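PDB 6RX9: tetracycline repressor protein class G from Acinetobacter baumannii, which represses the tetracycline resistance gene by binding its operator DNA through a helix-turn-helix region, and binds that operator less tightly once tetracycline is bound. Local coordinates for the interface of chains A and B. Sequence-based numbering; all coordinates share one arbitrary frame. Chains: chain A/B, Tetracycline repressor protein class G.

The interface of chains A and B. Residues chain A 191, 193-195, 197-199, 202; chain B 191, 193-195, 197-199, 201-202.
With OG set anti to its own carbonyl carbon (chi1 -63°), and B:Phe199 likewise holding CG anti to its carbonyl carbon, A:Ser194 sets its hydroxymethyl group against CD1 and CE1 of the B:Phe199 ring; B:Ser194 does the same to A:Phe199. Hydroxyl OG of A:Ser194 comes within 3.3 Å of B:Phe199 CD1, and its CB within 3.6 Å of the same carbon. Each ring also carries the backbone O of the leucine one turn back over one face, 3.4 Å above the plane for A:Leu195 O on A:Phe199. A:Leu195 instead has CG anti to the backbone N (chi1 -163°), which sends methyl CD1 across to the carbonyl O of B:Gly191 at 3.6 Å. The extended A:Leu202 (chi2 -172°) reaches over with CD1, which rests 3.8 Å from B:Asp193 CB and also touches B:Ser194. At the centre the two backbones meet almost directly: A:Gly198 CA lies 4.0 Å from B:Gly198 CA, with no side chain on either residue between them. Methyl CB of A:Ala197 flanks B:Gly198. The contact is thus made by shape and van der Waals packing, without polar bonds between the chains in this patch. On its rim, B:Arg201 NH2 donates to B:Ala197 O of its own chain (2.7 Å). The patch is where the C-terminal helices, 185-202 of A and 184-202 of B, cross about the two-fold axis of the TetR dimer, far from the DNA-binding N-terminal regions.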
loop_
_atom_site.group_PDB
_atom_site.type_symbol
_atom_site.label_atom_id
_atom_site.label_comp_id
_atom_site.label_asym_id
_atom_site.label_seq_id
_atom_site.Cartn_x
_atom_site.Cartn_y
_atom_site.Cartn_z
ATOM N N GLY A 191 5.247 -12.122 -6.898
ATOM C CA GLY A 191 4.536 -11.937 -5.617
ATOM C C GLY A 191 3.101 -12.441 -5.685
ATOM O O GLY A 191 2.646 -13.076 -4.709
ATOM N N ASP A 193 1.706 -14.719 -7.857
ATOM C CA ASP A 193 1.742 -16.198 -8.038
ATOM C C ASP A 193 2.070 -16.871 -6.699
ATOM O O ASP A 193 1.463 -17.917 -6.403
ATOM C CB ASP A 193 2.731 -16.594 -9.137
ATOM C CG ASP A 193 2.289 -16.210 -10.539
ATOM O OD1 ASP A 193 1.091 -15.898 -10.718
ATOM O OD2 ASP A 193 3.145 -16.229 -11.445
ATOM N N SER A 194 2.990 -16.292 -5.918
ATOM C CA SER A 194 3.383 -16.788 -4.573
ATOM C C SER A 194 2.187 -16.707 -3.617
ATOM O O SER A 194 1.915 -17.696 -2.918
ATOM C CB SER A 194 4.573 -16.035 -4.037
ATOM O OG SER A 194 5.706 -16.243 -4.869
ATOM N N LEU A 195 1.488 -15.572 -3.593
ATOM C CA LEU A 195 0.304 -15.364 -2.720
ATOM C C LEU A 195 -0.753 -16.435 -3.036
ATOM O O LEU A 195 -1.236 -17.093 -2.093
ATOM C CB LEU A 195 -0.231 -13.947 -2.951
ATOM C CG LEU A 195 -1.183 -13.401 -1.887
ATOM C CD1 LEU A 195 -0.604 -13.544 -0.488
ATOM C CD2 LEU A 195 -1.521 -11.942 -2.174
ATOM N N ALA A 197 -0.459 -19.368 -4.775
ATOM C CA ALA A 197 0.117 -20.707 -4.494
ATOM C C ALA A 197 -0.008 -21.017 -2.995
ATOM O O ALA A 197 -0.325 -22.174 -2.655
ATOM C CB ALA A 197 1.555 -20.770 -4.948
ATOM N N GLY A 198 0.233 -20.020 -2.138
ATOM C CA GLY A 198 0.123 -20.129 -0.670
ATOM C C GLY A 198 -1.301 -20.387 -0.206
ATOM O O GLY A 198 -1.468 -21.150 0.763
ATOM N N PHE A 199 -2.295 -19.767 -0.849
ATOM C CA PHE A 199 -3.735 -19.948 -0.524
ATOM C C PHE A 199 -4.121 -21.424 -0.673
ATOM O O PHE A 199 -4.884 -21.916 0.177
ATOM C CB PHE A 199 -4.631 -19.074 -1.405
ATOM C CG PHE A 199 -4.511 -17.585 -1.184
ATOM C CD1 PHE A 199 -4.151 -17.062 0.050
ATOM C CD2 PHE A 199 -4.794 -16.703 -2.216
ATOM C CE1 PHE A 199 -4.058 -15.692 0.237
ATOM C CE2 PHE A 199 -4.703 -15.333 -2.024
ATOM C CZ PHE A 199 -4.334 -14.831 -0.799
ATOM N N LEU A 202 -3.602 -23.237 2.576
ATOM C CA LEU A 202 -4.171 -22.574 3.784
ATOM C C LEU A 202 -5.656 -22.233 3.586
ATOM O O LEU A 202 -6.203 -21.547 4.463
ATOM C CB LEU A 202 -3.356 -21.313 4.091
ATOM C CG LEU A 202 -1.849 -21.517 4.260
ATOM C CD1 LEU A 202 -1.188 -20.241 4.761
ATOM C CD2 LEU A 202 -1.552 -22.674 5.203
ATOM N N GLY B 191 -2.324 -13.674 5.305
ATOM C CA GLY B 191 -1.724 -13.166 4.056
ATOM C C GLY B 191 -0.226 -13.414 4.018
ATOM O O GLY B 191 0.272 -13.873 2.972
ATOM N N ASP B 193 1.555 -15.677 5.877
ATOM C CA ASP B 193 1.765 -17.153 5.874
ATOM C C ASP B 193 1.561 -17.691 4.451
ATOM O O ASP B 193 2.331 -18.582 4.041
ATOM C CB ASP B 193 0.862 -17.850 6.898
ATOM C CG ASP B 193 1.246 -17.598 8.349
ATOM O OD1 ASP B 193 2.370 -17.103 8.592
ATOM O OD2 ASP B 193 0.414 -17.894 9.231
ATOM N N SER B 194 0.576 -17.165 3.716
ATOM C CA SER B 194 0.266 -17.563 2.316
ATOM C C SER B 194 1.425 -17.166 1.390
ATOM O O SER B 194 1.843 -18.000 0.572
ATOM C CB SER B 194 -1.048 -16.972 1.862
ATOM O OG SER B 194 -2.118 -17.454 2.660
ATOM N N LEU B 195 1.951 -15.947 1.527
ATOM C CA LEU B 195 3.075 -15.441 0.694
ATOM C C LEU B 195 4.300 -16.349 0.900
ATOM O O LEU B 195 4.891 -16.804 -0.109
ATOM C CB LEU B 195 3.359 -13.987 1.092
ATOM C CG LEU B 195 4.177 -13.160 0.102
ATOM C CD1 LEU B 195 3.521 -13.117 -1.270
ATOM C CD2 LEU B 195 4.386 -11.750 0.632
ATOM N N ALA B 197 4.442 -19.471 2.272
ATOM C CA ALA B 197 4.082 -20.834 1.808
ATOM C C ALA B 197 4.233 -20.909 0.283
ATOM O O ALA B 197 4.707 -21.937 -0.213
ATOM C CB ALA B 197 2.683 -21.189 2.246
ATOM N N GLY B 198 3.856 -19.844 -0.432
ATOM C CA GLY B 198 3.942 -19.764 -1.901
ATOM C C GLY B 198 5.375 -19.716 -2.402
ATOM O O GLY B 198 5.631 -20.263 -3.489
ATOM N N PHE B 199 6.278 -19.060 -1.664
ATOM C CA PHE B 199 7.719 -18.954 -2.015
ATOM C C PHE B 199 8.354 -20.352 -2.044
ATOM O O PHE B 199 9.239 -20.564 -2.885
ATOM C CB PHE B 199 8.477 -18.050 -1.039
ATOM C CG PHE B 199 8.135 -16.581 -1.090
ATOM C CD1 PHE B 199 7.707 -15.971 -2.261
ATOM C CD2 PHE B 199 8.283 -15.794 0.044
ATOM C CE1 PHE B 199 7.419 -14.614 -2.289
ATOM C CE2 PHE B 199 7.992 -14.439 0.013
ATOM C CZ PHE B 199 7.557 -13.852 -1.152
ATOM N N ARG B 201 7.664 -23.183 -3.295
ATOM C CA ARG B 201 7.605 -23.928 -4.581
ATOM C C ARG B 201 8.097 -23.044 -5.737
ATOM O O ARG B 201 8.502 -23.621 -6.762
ATOM C CB ARG B 201 6.192 -24.482 -4.817
ATOM C CG ARG B 201 5.040 -23.570 -4.409
ATOM C CD ARG B 201 3.895 -24.305 -3.728
ATOM N NE ARG B 201 3.809 -24.039 -2.290
ATOM C CZ ARG B 201 4.094 -24.901 -1.310
ATOM N NH1 ARG B 201 4.505 -26.133 -1.576
ATOM N NH2 ARG B 201 3.964 -24.520 -0.048
ATOM N N LEU B 202 8.090 -21.713 -5.580
ATOM C CA LEU B 202 8.476 -20.749 -6.649
ATOM C C LEU B 202 9.870 -20.155 -6.383
ATOM O O LEU B 202 10.283 -19.289 -7.170
ATOM C CB LEU B 202 7.417 -19.644 -6.732
ATOM C CG LEU B 202 5.979 -20.114 -6.960
ATOM C CD1 LEU B 202 5.071 -18.932 -7.260
ATOM C CD2 LEU B 202 5.900 -21.140 -8.082
#